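Local atomic coordinates of probable acetyltransferase (PDB entry 3EXN), a protein that probably transfers an acyl group from acetyl-coenzyme A to an acceptor, as a member of the GCN5-related N-acetyltransferase family. Residues Ala15-Lys20 against Gln54-Asp59; Leu67-Glu72 against Arg103-Gln108; Gly82-Glu85 against Ala89-Ser92; Glu111-Gly116 against Arg121-Val126. One frame throughout, in Å; residues are numbered along the deposited sequence. Where two conformers were deposited one is given.

Interaction 1. Residues Ala15-Lys20 against Gln54-Asp59; sequences APVTPK and QTLEVD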
# COMPACT_ATOMS: atom_id res chain seq x y z
N ALA A 15 -6.50 -10.16 -0.53
CA ALA A 15 -7.93 -10.18 -0.88
C ALA A 15 -8.30 -8.88 -1.63
O ALA A 15 -8.26 -7.80 -1.06
CB ALA A 15 -8.81 -10.31 0.40
N PRO A 16 -8.70 -8.99 -2.88
CA PRO A 16 -9.18 -7.77 -3.55
C PRO A 16 -10.27 -7.04 -2.78
O PRO A 16 -11.22 -7.69 -2.25
CB PRO A 16 -9.72 -8.29 -4.88
CG PRO A 16 -8.95 -9.50 -5.12
CD PRO A 16 -8.84 -10.16 -3.76
N VAL A 17 -10.11 -5.71 -2.68
CA VAL A 17 -10.99 -4.86 -1.88
C VAL A 17 -12.24 -4.45 -2.72
O VAL A 17 -12.15 -4.25 -3.93
CB VAL A 17 -10.23 -3.62 -1.32
CG1 VAL A 17 -10.11 -2.54 -2.38
CG2 VAL A 17 -10.87 -3.08 -0.02
N THR A 18 -13.39 -4.39 -2.05
CA THR A 18 -14.65 -3.92 -2.63
C THR A 18 -15.31 -2.95 -1.63
O THR A 18 -14.95 -2.93 -0.46
CB THR A 18 -15.59 -5.12 -2.99
OG1 THR A 18 -15.97 -5.80 -1.79
CG2 THR A 18 -14.91 -6.11 -3.92
N PRO A 19 -16.28 -2.10 -2.08
CA PRO A 19 -16.94 -1.14 -1.19
C PRO A 19 -17.56 -1.74 0.06
O PRO A 19 -17.46 -1.13 1.11
CB PRO A 19 -18.02 -0.50 -2.10
CG PRO A 19 -17.31 -0.55 -3.48
CD PRO A 19 -16.71 -1.92 -3.48
N LYS A 20 -18.07 -2.98 -0.01
CA LYS A 20 -18.57 -3.63 1.21
C LYS A 20 -17.48 -3.89 2.28
O LYS A 20 -17.80 -4.06 3.46
CB LYS A 20 -19.30 -4.93 0.89
CG LYS A 20 -18.40 -6.06 0.46
CD LYS A 20 -19.20 -7.33 0.22
CE LYS A 20 -18.25 -8.44 -0.19
NZ LYS A 20 -17.77 -8.27 -1.61
N GLN A 54 -15.27 3.51 -3.77
CA GLN A 54 -16.15 3.66 -4.96
C GLN A 54 -15.36 4.15 -6.17
O GLN A 54 -15.57 3.70 -7.32
CB GLN A 54 -17.30 4.60 -4.63
CG GLN A 54 -18.25 4.04 -3.62
CD GLN A 54 -19.31 5.02 -3.13
OE1 GLN A 54 -19.12 6.25 -3.14
NE2 GLN A 54 -20.41 4.48 -2.68
N THR A 55 -14.45 5.07 -5.88
CA THR A 55 -13.56 5.61 -6.88
C THR A 55 -12.66 4.52 -7.46
O THR A 55 -12.49 4.46 -8.67
CB THR A 55 -12.70 6.81 -6.33
OG1 THR A 55 -13.57 7.88 -5.92
CG2 THR A 55 -11.80 7.30 -7.41
N LEU A 56 -12.05 3.68 -6.63
CA LEU A 56 -11.14 2.66 -7.16
C LEU A 56 -11.88 1.52 -7.85
O LEU A 56 -11.35 0.92 -8.80
CB LEU A 56 -10.14 2.15 -6.11
CG LEU A 56 -10.48 1.12 -5.04
CD1 LEU A 56 -10.46 -0.34 -5.62
CD2 LEU A 56 -9.50 1.23 -3.85
N GLU A 57 -13.11 1.28 -7.41
CA GLU A 57 -13.97 0.25 -8.00
C GLU A 57 -14.11 0.38 -9.51
O GLU A 57 -14.09 -0.65 -10.24
CB GLU A 57 -15.36 0.24 -7.33
CG GLU A 57 -16.28 -0.83 -7.87
CD GLU A 57 -17.57 -0.95 -7.11
OE1 GLU A 57 -18.27 0.08 -6.87
OE2 GLU A 57 -17.91 -2.10 -6.78
N VAL A 58 -14.25 1.61 -9.99
CA VAL A 58 -14.54 1.85 -11.40
C VAL A 58 -13.30 2.03 -12.29
O VAL A 58 -13.42 2.26 -13.50
CB VAL A 58 -15.49 3.06 -11.58
CG1 VAL A 58 -16.74 2.85 -10.76
CG2 VAL A 58 -14.81 4.39 -11.19
N ASP A 59 -12.12 1.94 -11.69
CA ASP A 59 -10.86 2.01 -12.44
C ASP A 59 -10.30 0.59 -12.68
O ASP A 59 -9.84 -0.06 -11.73
CB ASP A 59 -9.87 2.89 -11.69
CG ASP A 59 -8.56 3.07 -12.42
OD1 ASP A 59 -8.31 2.40 -13.48
OD2 ASP A 59 -7.78 3.93 -11.94
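One face of the Glu57 carboxylate is covered by the Pro19 ring, whose CG and CD both sit over that flat group. Pro19 CD lies 3.5 Å from Glu57 OE2, while CG of Pro19 stands 3.6 Å from Glu57 OE1, so the two ring methylenes are shared between the two oxygens. Glu57 gets there with CG anti to the backbone N (chi1 -179°) and an extended chain beyond, which carries the acid group from the last turn of helix 46-57 across to the proline at about a right angle. No hydrogen bond crosses between the segments, and this outer half of the contact is van der Waals packing of CH groups against an exposed acid.

The inner half is purely apolar. CG1 of Val17 meets the branched end of Leu56, 3.9 Å from CD1 and 4.1 Å from CD2, and the two side chains cross nearly perpendicularly. Val17 CG1 and Leu56 CG both sit between the backbone N and the carbonyl carbon, and Leu56 then touches through CD1 and CD2.

Within 15-20, Lys20 NZ bonds to Thr18 OG1 at 3.1 Å. The contact brings the chain leaving edge strand 13-16 against the end of helix 46-57: Val17 pairs through its backbone with Ala64 of strand 62-69, and buried Leu56 lies on that strand at Ala64 and on strand 72-81 at Tyr76.

Interaction 2. Residues Leu67-Glu72 against Arg103-Gln108; sequences LFLGQE and RGLGRQ. With ACO (acetyl coenzyme *a), chain C.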
# COMPACT_ATOMS: atom_id res chain seq x y z
N LEU A 67 -5.09 -7.04 3.35
CA LEU A 67 -4.06 -8.04 3.71
C LEU A 67 -4.53 -8.82 4.91
O LEU A 67 -4.87 -8.23 5.94
CB LEU A 67 -2.69 -7.37 3.92
CG LEU A 67 -2.20 -6.45 2.81
CD1 LEU A 67 -0.83 -5.84 3.16
CD2 LEU A 67 -2.12 -7.15 1.47
N PHE A 68 -4.64 -10.14 4.75
CA PHE A 68 -5.26 -10.98 5.76
C PHE A 68 -4.28 -11.99 6.31
O PHE A 68 -3.55 -12.62 5.58
CB PHE A 68 -6.50 -11.73 5.23
CG PHE A 68 -7.78 -10.90 5.22
CD1 PHE A 68 -8.58 -10.77 6.36
CD2 PHE A 68 -8.20 -10.30 4.04
CE1 PHE A 68 -9.77 -10.01 6.34
CE2 PHE A 68 -9.44 -9.55 3.98
CZ PHE A 68 -10.19 -9.39 5.13
N LEU A 69 -4.33 -12.16 7.62
CA LEU A 69 -3.76 -13.39 8.24
C LEU A 69 -4.95 -14.18 8.75
O LEU A 69 -5.54 -13.85 9.79
CB LEU A 69 -2.78 -13.05 9.36
CG LEU A 69 -1.39 -12.54 8.96
CD1 LEU A 69 -0.59 -12.14 10.18
CD2 LEU A 69 -0.60 -13.53 8.09
N GLY A 70 -5.32 -15.23 8.02
CA GLY A 70 -6.56 -15.96 8.30
C GLY A 70 -7.73 -15.01 8.11
O GLY A 70 -7.85 -14.43 7.04
N GLN A 71 -8.54 -14.82 9.15
CA GLN A 71 -9.68 -13.89 9.13
C GLN A 71 -9.39 -12.47 9.58
O GLN A 71 -10.29 -11.61 9.60
CB GLN A 71 -10.81 -14.42 10.04
CG GLN A 71 -11.42 -15.67 9.53
CD GLN A 71 -12.01 -15.47 8.16
OE1 GLN A 71 -11.36 -15.78 7.15
NE2 GLN A 71 -13.24 -14.93 8.10
N GLU A 72 -8.15 -12.20 9.97
CA GLU A 72 -7.83 -10.92 10.56
C GLU A 72 -7.23 -9.99 9.52
O GLU A 72 -6.22 -10.33 8.92
CB GLU A 72 -6.85 -11.11 11.72
CG GLU A 72 -6.70 -9.86 12.62
CD GLU A 72 -7.97 -9.50 13.42
OE1 GLU A 72 -8.87 -10.36 13.60
OE2 GLU A 72 -8.06 -8.34 13.88
N ARG A 103 7.51 -7.73 11.50
CA ARG A 103 7.48 -9.20 11.49
C ARG A 103 7.64 -9.70 10.06
O ARG A 103 7.39 -10.86 9.78
CB ARG A 103 6.17 -9.75 12.05
CG ARG A 103 5.63 -9.05 13.29
CD ARG A 103 4.49 -9.84 13.95
NE ARG A 103 3.61 -10.49 12.96
CZ ARG A 103 2.72 -11.44 13.25
NH1 ARG A 103 1.97 -11.97 12.30
NH2 ARG A 103 2.57 -11.86 14.50
N GLY A 104 8.06 -8.84 9.16
CA GLY A 104 8.24 -9.21 7.77
C GLY A 104 7.02 -9.20 6.87
O GLY A 104 7.13 -9.59 5.69
N LEU A 105 5.87 -8.75 7.37
CA LEU A 105 4.65 -8.78 6.56
C LEU A 105 4.66 -7.78 5.38
O LEU A 105 4.10 -8.08 4.31
CB LEU A 105 3.44 -8.58 7.43
CG LEU A 105 3.19 -9.61 8.51
CD1 LEU A 105 2.07 -9.15 9.38
CD2 LEU A 105 2.86 -11.04 7.97
N GLY A 106 5.34 -6.64 5.56
CA GLY A 106 5.46 -5.62 4.50
C GLY A 106 6.22 -6.22 3.34
O GLY A 106 5.78 -6.13 2.17
N ARG A 107 7.34 -6.89 3.65
CA ARG A 107 8.13 -7.52 2.59
C ARG A 107 7.34 -8.65 1.88
O ARG A 107 7.35 -8.76 0.66
CB ARG A 107 9.47 -8.09 3.13
CG ARG A 107 10.20 -8.85 2.03
CD ARG A 107 11.62 -9.33 2.42
NE ARG A 107 12.16 -10.23 1.40
CZ ARG A 107 12.66 -9.86 0.20
NH1 ARG A 107 12.72 -8.58 -0.18
NH2 ARG A 107 13.11 -10.80 -0.64
N GLN A 108 6.63 -9.44 2.65
CA GLN A 108 5.87 -10.56 2.08
C GLN A 108 4.79 -10.03 1.12
O GLN A 108 4.59 -10.60 0.03
CB GLN A 108 5.23 -11.42 3.17
CG GLN A 108 4.65 -12.74 2.60
CD GLN A 108 3.91 -13.59 3.61
OE1 GLN A 108 4.14 -13.53 4.84
NE2 GLN A 108 3.01 -14.37 3.10
O5B ACO C . 10.67 -5.18 7.07
P1A ACO C . 9.15 -5.71 7.44
O1A ACO C . 9.18 -6.25 8.87
O2A ACO C . 8.62 -6.46 6.23
O3A ACO C . 8.39 -4.27 7.46
P2A ACO C . 6.87 -4.07 7.90
O4A ACO C . 6.94 -3.26 9.20
O5A ACO C . 6.12 -5.38 7.98
O6A ACO C . 6.39 -3.14 6.63
CBP ACO C . 5.95 -0.73 6.27
CCP ACO C . 6.98 -1.87 6.29
CDP ACO C . 4.98 -1.07 5.16
CEP ACO C . 6.60 0.61 5.96
CAP ACO C . 5.22 -0.66 7.64
OAP ACO C . 6.15 -0.35 8.71
C9P ACO C . 4.14 0.40 7.70
O9P ACO C . 2.98 0.14 7.42
N8P ACO C . 4.51 1.61 8.10
C7P ACO C . 3.57 2.72 8.30
C6P ACO C . 2.84 3.15 7.02
C5P ACO C . 3.83 3.55 5.94
O5P ACO C . 4.82 4.27 6.18
N4P ACO C . 3.55 3.08 4.71
C3P ACO C . 4.38 3.40 3.57
C2P ACO C . 3.90 4.63 2.86
S1P ACO C . 4.88 5.02 1.40
C ACO C . 4.15 3.89 0.37
O ACO C . 3.28 3.18 0.81
CH3 ACO C . 4.59 3.77 -1.07
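The loop that grips the pyrophosphate of acetyl-coenzyme A, together with the start of helix 105-115, is backed here by Leu69 from the end of a strand. CD1 of Leu69 reaches CD1 of Leu105 tip to tip at 4.1 Å. Leu69 CD1 also lies 3.3 Å from NH1 of Arg103, near the guanidinium plane; the arginine chain bends at chi3 (-37°), and the guanidinium presents its edge to the leucine.

Gly104 and Gly106 are the two glycine positions of the Q/R-x-x-G-x-G/A signature of GNAT enzymes, and the backbone of this loop does the binding. Gly104 N donates to ACO O1A at 2.8 Å, Gly106 N to ACO O5A at 2.8 Å and Arg107 N to ACO O2A at 2.9 Å. Both phosphates are thus held at the N-terminal end of the helix, where its dipole would probably help to balance their charge. With no side chain on Gly106, its CA comes within 3.4 Å of ACO O6A. Across the contact, a type II' turn from Leu69 to Glu72 joins strands 62-69 and 72-81, with Leu69 N bonded to Glu72 O at 2.9 Å.

Interaction 3. Residues Gly82-Glu85 against Ala89-Ser92; sequences GYPE and ATLS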
# COMPACT_ATOMS: atom_id res chain seq x y z
N GLY A 82 -0.17 1.09 -15.23
CA GLY A 82 -0.26 2.04 -16.34
C GLY A 82 0.09 3.47 -15.94
O GLY A 82 -0.16 4.40 -16.73
N TYR A 83 0.66 3.64 -14.75
CA TYR A 83 1.13 4.94 -14.26
C TYR A 83 2.57 4.71 -13.72
O TYR A 83 2.79 3.79 -12.95
CB TYR A 83 0.23 5.52 -13.14
CG TYR A 83 0.60 6.94 -12.80
CD1 TYR A 83 0.03 8.02 -13.47
CD2 TYR A 83 1.58 7.21 -11.88
CE1 TYR A 83 0.44 9.32 -13.19
CE2 TYR A 83 1.99 8.47 -11.62
CZ TYR A 83 1.41 9.53 -12.25
OH TYR A 83 1.87 10.80 -11.94
N PRO A 84 3.52 5.59 -14.08
CA PRO A 84 3.42 6.81 -14.84
C PRO A 84 3.31 6.57 -16.34
O PRO A 84 2.82 7.45 -17.07
CB PRO A 84 4.72 7.57 -14.52
CG PRO A 84 5.68 6.53 -14.05
CD PRO A 84 4.88 5.39 -13.51
N GLU A 85 3.78 5.41 -16.79
CA GLU A 85 3.63 5.01 -18.17
C GLU A 85 2.84 3.71 -18.30
O GLU A 85 2.79 2.91 -17.38
CB GLU A 85 5.00 4.82 -18.82
CG GLU A 85 5.92 6.01 -18.56
CD GLU A 85 6.16 6.82 -19.78
OE1 GLU A 85 6.93 6.34 -20.65
OE2 GLU A 85 5.59 7.93 -19.87
N ALA A 89 3.88 0.29 -13.31
CA ALA A 89 2.91 0.28 -12.19
C ALA A 89 3.47 1.15 -11.08
O ALA A 89 4.68 1.31 -10.99
CB ALA A 89 2.67 -1.17 -11.67
N THR A 90 2.59 1.63 -10.17
CA THR A 90 3.06 2.46 -9.07
C THR A 90 2.30 2.03 -7.86
O THR A 90 1.08 1.91 -7.89
CB THR A 90 2.79 3.96 -9.31
OG1 THR A 90 3.55 4.43 -10.43
CG2 THR A 90 3.10 4.84 -8.08
N LEU A 91 3.05 1.80 -6.79
CA LEU A 91 2.48 1.51 -5.48
C LEU A 91 2.29 2.88 -4.78
O LEU A 91 3.26 3.62 -4.54
CB LEU A 91 3.43 0.56 -4.66
CG LEU A 91 3.02 0.18 -3.22
CD1 LEU A 91 1.91 -0.78 -3.28
CD2 LEU A 91 4.27 -0.44 -2.51
N SER A 92 1.03 3.21 -4.43
CA SER A 92 0.69 4.46 -3.71
C SER A 92 0.55 4.32 -2.21
O SER A 92 0.69 5.30 -1.50
CB SER A 92 -0.60 5.09 -4.30
OG SER A 92 -1.75 4.28 -4.06
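The chain turns back so that the CA atoms of Tyr83 and Ala89 come within 5.4 Å, helped by a positive phi at Gly82 and a cis peptide between Tyr83 and Pro84. This is the connection of a beta hairpin, joining the antiparallel strands 72-81 and 89-96 in the central sheet of the GNAT fold.

Thr90 makes the one hydrogen bond between the segments: its OG1 donates to Tyr83 O at 2.7 Å. The hydroxyl comes in from above the carbonyl plane, 54° out of it, with a C=O...donor angle of 117°, so it does not lie on a lone pair. Having OG1 beside the backbone N (chi1 -65°) turns the hydroxyl toward the loop. The same oxygen is packed by carbon as well, with CD of Pro84 3.5 Å from Thr90 OG1 and CD2 of Tyr83 3.7 Å from it. The tyrosine thus offers an edge to the hydroxyl, which lies in the ring plane. One ring face is taken up within the loop, where CB of Pro84 stands 4.0 Å above the plane of Tyr83, offset toward the rim; the cis bond brings the two neighbouring rings together in this way.

Outside the segments, Trp155 of strand 153-159 touches both Tyr83 and Thr90, and Tyr124 of strand 122-128 packs on Pro84. Farther along the strand, Leu91 belongs to the acetyl-CoA pocket. At the bend itself the backbones are in direct contact, with Tyr83 O 3.3 Å from the carbonyl carbon C of Ala89.

Interaction 4. Residues Glu111-Gly116 against Arg121-Val126; sequences ERFAAG and RRLYAV. With ACO (acetyl coenzyme *a), chain C.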
# COMPACT_ATOMS: atom_id res chain seq x y z
N GLU A 111 6.33 -8.79 -2.14
CA GLU A 111 6.85 -9.85 -3.00
C GLU A 111 5.67 -10.63 -3.60
O GLU A 111 5.72 -11.01 -4.77
CB GLU A 111 7.88 -10.74 -2.26
CG GLU A 111 9.23 -9.98 -1.83
CD GLU A 111 9.76 -8.91 -2.87
OE1 GLU A 111 9.65 -9.12 -4.10
OE2 GLU A 111 10.31 -7.84 -2.46
N ARG A 112 4.61 -10.85 -2.82
CA ARG A 112 3.44 -11.55 -3.37
C ARG A 112 2.77 -10.71 -4.47
O ARG A 112 2.29 -11.28 -5.49
CB ARG A 112 2.43 -11.92 -2.30
CG ARG A 112 2.92 -13.07 -1.43
CD ARG A 112 1.85 -13.73 -0.64
NE ARG A 112 2.46 -14.60 0.35
CZ ARG A 112 2.95 -15.81 0.09
NH1 ARG A 112 2.87 -16.34 -1.14
NH2 ARG A 112 3.51 -16.51 1.07
N PHE A 113 2.75 -9.39 -4.28
CA PHE A 113 2.11 -8.50 -5.28
C PHE A 113 2.99 -8.46 -6.54
O PHE A 113 2.49 -8.65 -7.66
CB PHE A 113 1.88 -7.11 -4.68
CG PHE A 113 1.45 -6.08 -5.68
CD1 PHE A 113 0.25 -6.24 -6.38
CD2 PHE A 113 2.27 -5.00 -5.98
CE1 PHE A 113 -0.14 -5.31 -7.36
CE2 PHE A 113 1.87 -4.04 -6.97
CZ PHE A 113 0.70 -4.19 -7.63
N ALA A 114 4.29 -8.30 -6.38
CA ALA A 114 5.17 -8.19 -7.56
C ALA A 114 5.19 -9.50 -8.38
O ALA A 114 5.36 -9.49 -9.62
CB ALA A 114 6.58 -7.80 -7.12
N ALA A 115 5.05 -10.62 -7.69
CA ALA A 115 4.93 -11.93 -8.34
C ALA A 115 3.81 -12.03 -9.40
O ALA A 115 3.94 -12.77 -10.40
CB ALA A 115 4.74 -13.02 -7.25
N GLY A 116 2.73 -11.27 -9.20
CA GLY A 116 1.59 -11.25 -10.08
C GLY A 116 1.67 -10.31 -11.27
O GLY A 116 0.72 -10.25 -12.08
N ARG A 121 6.74 -3.71 -16.56
CA ARG A 121 8.14 -3.37 -16.77
C ARG A 121 8.88 -2.92 -15.52
O ARG A 121 9.90 -3.51 -15.17
CB ARG A 121 8.22 -2.31 -17.89
CG ARG A 121 9.60 -1.76 -18.24
CD ARG A 121 9.51 -0.66 -19.32
NE ARG A 121 8.92 0.59 -18.84
CZ ARG A 121 8.67 1.65 -19.60
NH1 ARG A 121 8.13 2.73 -19.07
NH2 ARG A 121 8.99 1.64 -20.91
N ARG A 122 8.41 -1.85 -14.87
CA ARG A 122 9.02 -1.31 -13.63
C ARG A 122 7.92 -1.07 -12.62
O ARG A 122 6.81 -0.72 -13.01
CB ARG A 122 9.67 0.08 -13.82
CG ARG A 122 10.48 0.26 -15.07
CD ARG A 122 10.70 1.72 -15.39
NE ARG A 122 10.92 1.90 -16.81
CZ ARG A 122 12.02 1.53 -17.47
NH1 ARG A 122 13.04 0.95 -16.83
NH2 ARG A 122 12.11 1.75 -18.78
N LEU A 123 8.29 -1.15 -11.35
CA LEU A 123 7.37 -0.88 -10.21
C LEU A 123 7.90 0.32 -9.45
O LEU A 123 8.97 0.27 -8.85
CB LEU A 123 7.28 -2.12 -9.31
CG LEU A 123 6.37 -2.00 -8.09
CD1 LEU A 123 4.96 -1.62 -8.50
CD2 LEU A 123 6.36 -3.32 -7.28
N TYR A 124 7.11 1.40 -9.44
CA TYR A 124 7.48 2.61 -8.71
C TYR A 124 6.79 2.54 -7.37
O TYR A 124 5.83 1.80 -7.25
CB TYR A 124 6.98 3.85 -9.45
CG TYR A 124 7.79 4.22 -10.72
CD1 TYR A 124 8.79 5.19 -10.68
CD2 TYR A 124 7.53 3.60 -11.95
CE1 TYR A 124 9.53 5.54 -11.86
CE2 TYR A 124 8.27 3.94 -13.11
CZ TYR A 124 9.26 4.91 -13.04
OH TYR A 124 9.99 5.26 -14.19
N ALA A 125 7.31 3.31 -6.42
CA ALA A 125 6.71 3.54 -5.08
C ALA A 125 6.85 5.04 -4.79
O ALA A 125 7.91 5.62 -5.04
CB ALA A 125 7.47 2.73 -4.05
N VAL A 126 5.75 5.67 -4.30
CA VAL A 126 5.73 7.12 -3.98
C VAL A 126 5.52 7.27 -2.48
O VAL A 126 4.59 6.69 -1.94
CB VAL A 126 4.72 7.92 -4.77
CG1 VAL A 126 3.28 7.31 -4.67
CG2 VAL A 126 4.77 9.42 -4.34
O5B ACO C . 10.67 -5.18 7.07
P1A ACO C . 9.15 -5.71 7.44
O1A ACO C . 9.18 -6.25 8.87
O2A ACO C . 8.62 -6.46 6.23
O3A ACO C . 8.39 -4.27 7.46
P2A ACO C . 6.87 -4.07 7.90
O4A ACO C . 6.94 -3.26 9.20
O5A ACO C . 6.12 -5.38 7.98
O6A ACO C . 6.39 -3.14 6.63
CBP ACO C . 5.95 -0.73 6.27
CCP ACO C . 6.98 -1.87 6.29
CDP ACO C . 4.98 -1.07 5.16
CEP ACO C . 6.60 0.61 5.96
CAP ACO C . 5.22 -0.66 7.64
OAP ACO C . 6.15 -0.35 8.71
C9P ACO C . 4.14 0.40 7.70
O9P ACO C . 2.98 0.14 7.42
N8P ACO C . 4.51 1.61 8.10
C7P ACO C . 3.57 2.72 8.30
C6P ACO C . 2.84 3.15 7.02
C5P ACO C . 3.83 3.55 5.94
O5P ACO C . 4.82 4.27 6.18
N4P ACO C . 3.55 3.08 4.71
C3P ACO C . 4.38 3.40 3.57
C2P ACO C . 3.90 4.63 2.86
S1P ACO C . 4.88 5.02 1.40
C ACO C . 4.15 3.89 0.37
O ACO C . 3.28 3.18 0.81
CH3 ACO C . 4.59 3.77 -1.07
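Phe113 and Ala114 on the last turns of helix 105-115 pack on Leu123 of strand 122-128, joining the helix to the second strand of the beta-alpha-beta unit 89-96, 105-115, 122-128. The tight part is small and apolar. Leu123 holds CG anti to the backbone N (chi1 -180°), which sends its two methyls at the helix: CD1 meets the edge of the Phe113 ring, near the ring plane, 4.2 Å from CE2. The other branch is looser, with CD2 of Leu123 4.5 Å from CB of Ala114. Phe113 reaches on to Leu77 and Ala79 of strand 72-81, so its ring spans more of the sheet than this one strand.

Toward solvent the packing gives way to charge and to chain ends. Arg112 and Ala115 are exposed on the helix, and Arg112 is modelled in two conformations. Gly116 N bonds to Phe113 O at 3.0 Å. On the strand side, the guanidinium groups of Arg121 and Arg122 lie close together beyond the contact, an approach that is doubtful in detail. Asp88 pairs with both, in a salt bridge to Arg121 and a long, weak ion pair to Arg122.

The inner end of the strand leads to the acetyl-CoA pocket. There the acetyl methyl CH3 of ACO lies 3.0 Å from Val126 O, a short approach for carbon and oxygen that should be read with caution.

How the interactions relate
Interactions 2 and 4 are the buried contacts, and both use helix 105-115: its start meets the strand 62-69 end through Leu69, its last turns meet strand 122-128. Both also touch acetyl-CoA, at its pyrophosphate and its acetyl group respectively. Interactions 1 and 3 are only partly buried; interaction 1 joins a helix end to the chain leaving an edge strand without any hydrogen bond, whereas interaction 3 has a side-chain-to-backbone hydrogen bond within a hairpin. Interactions 3 and 4 adjoin through neighbouring parallel strands, with Leu91 N 2.8 Å from Tyr124 O. Interaction 1 reaches interaction 2 where Ala15 CB lies 3.7 Å from Phe68 CD2.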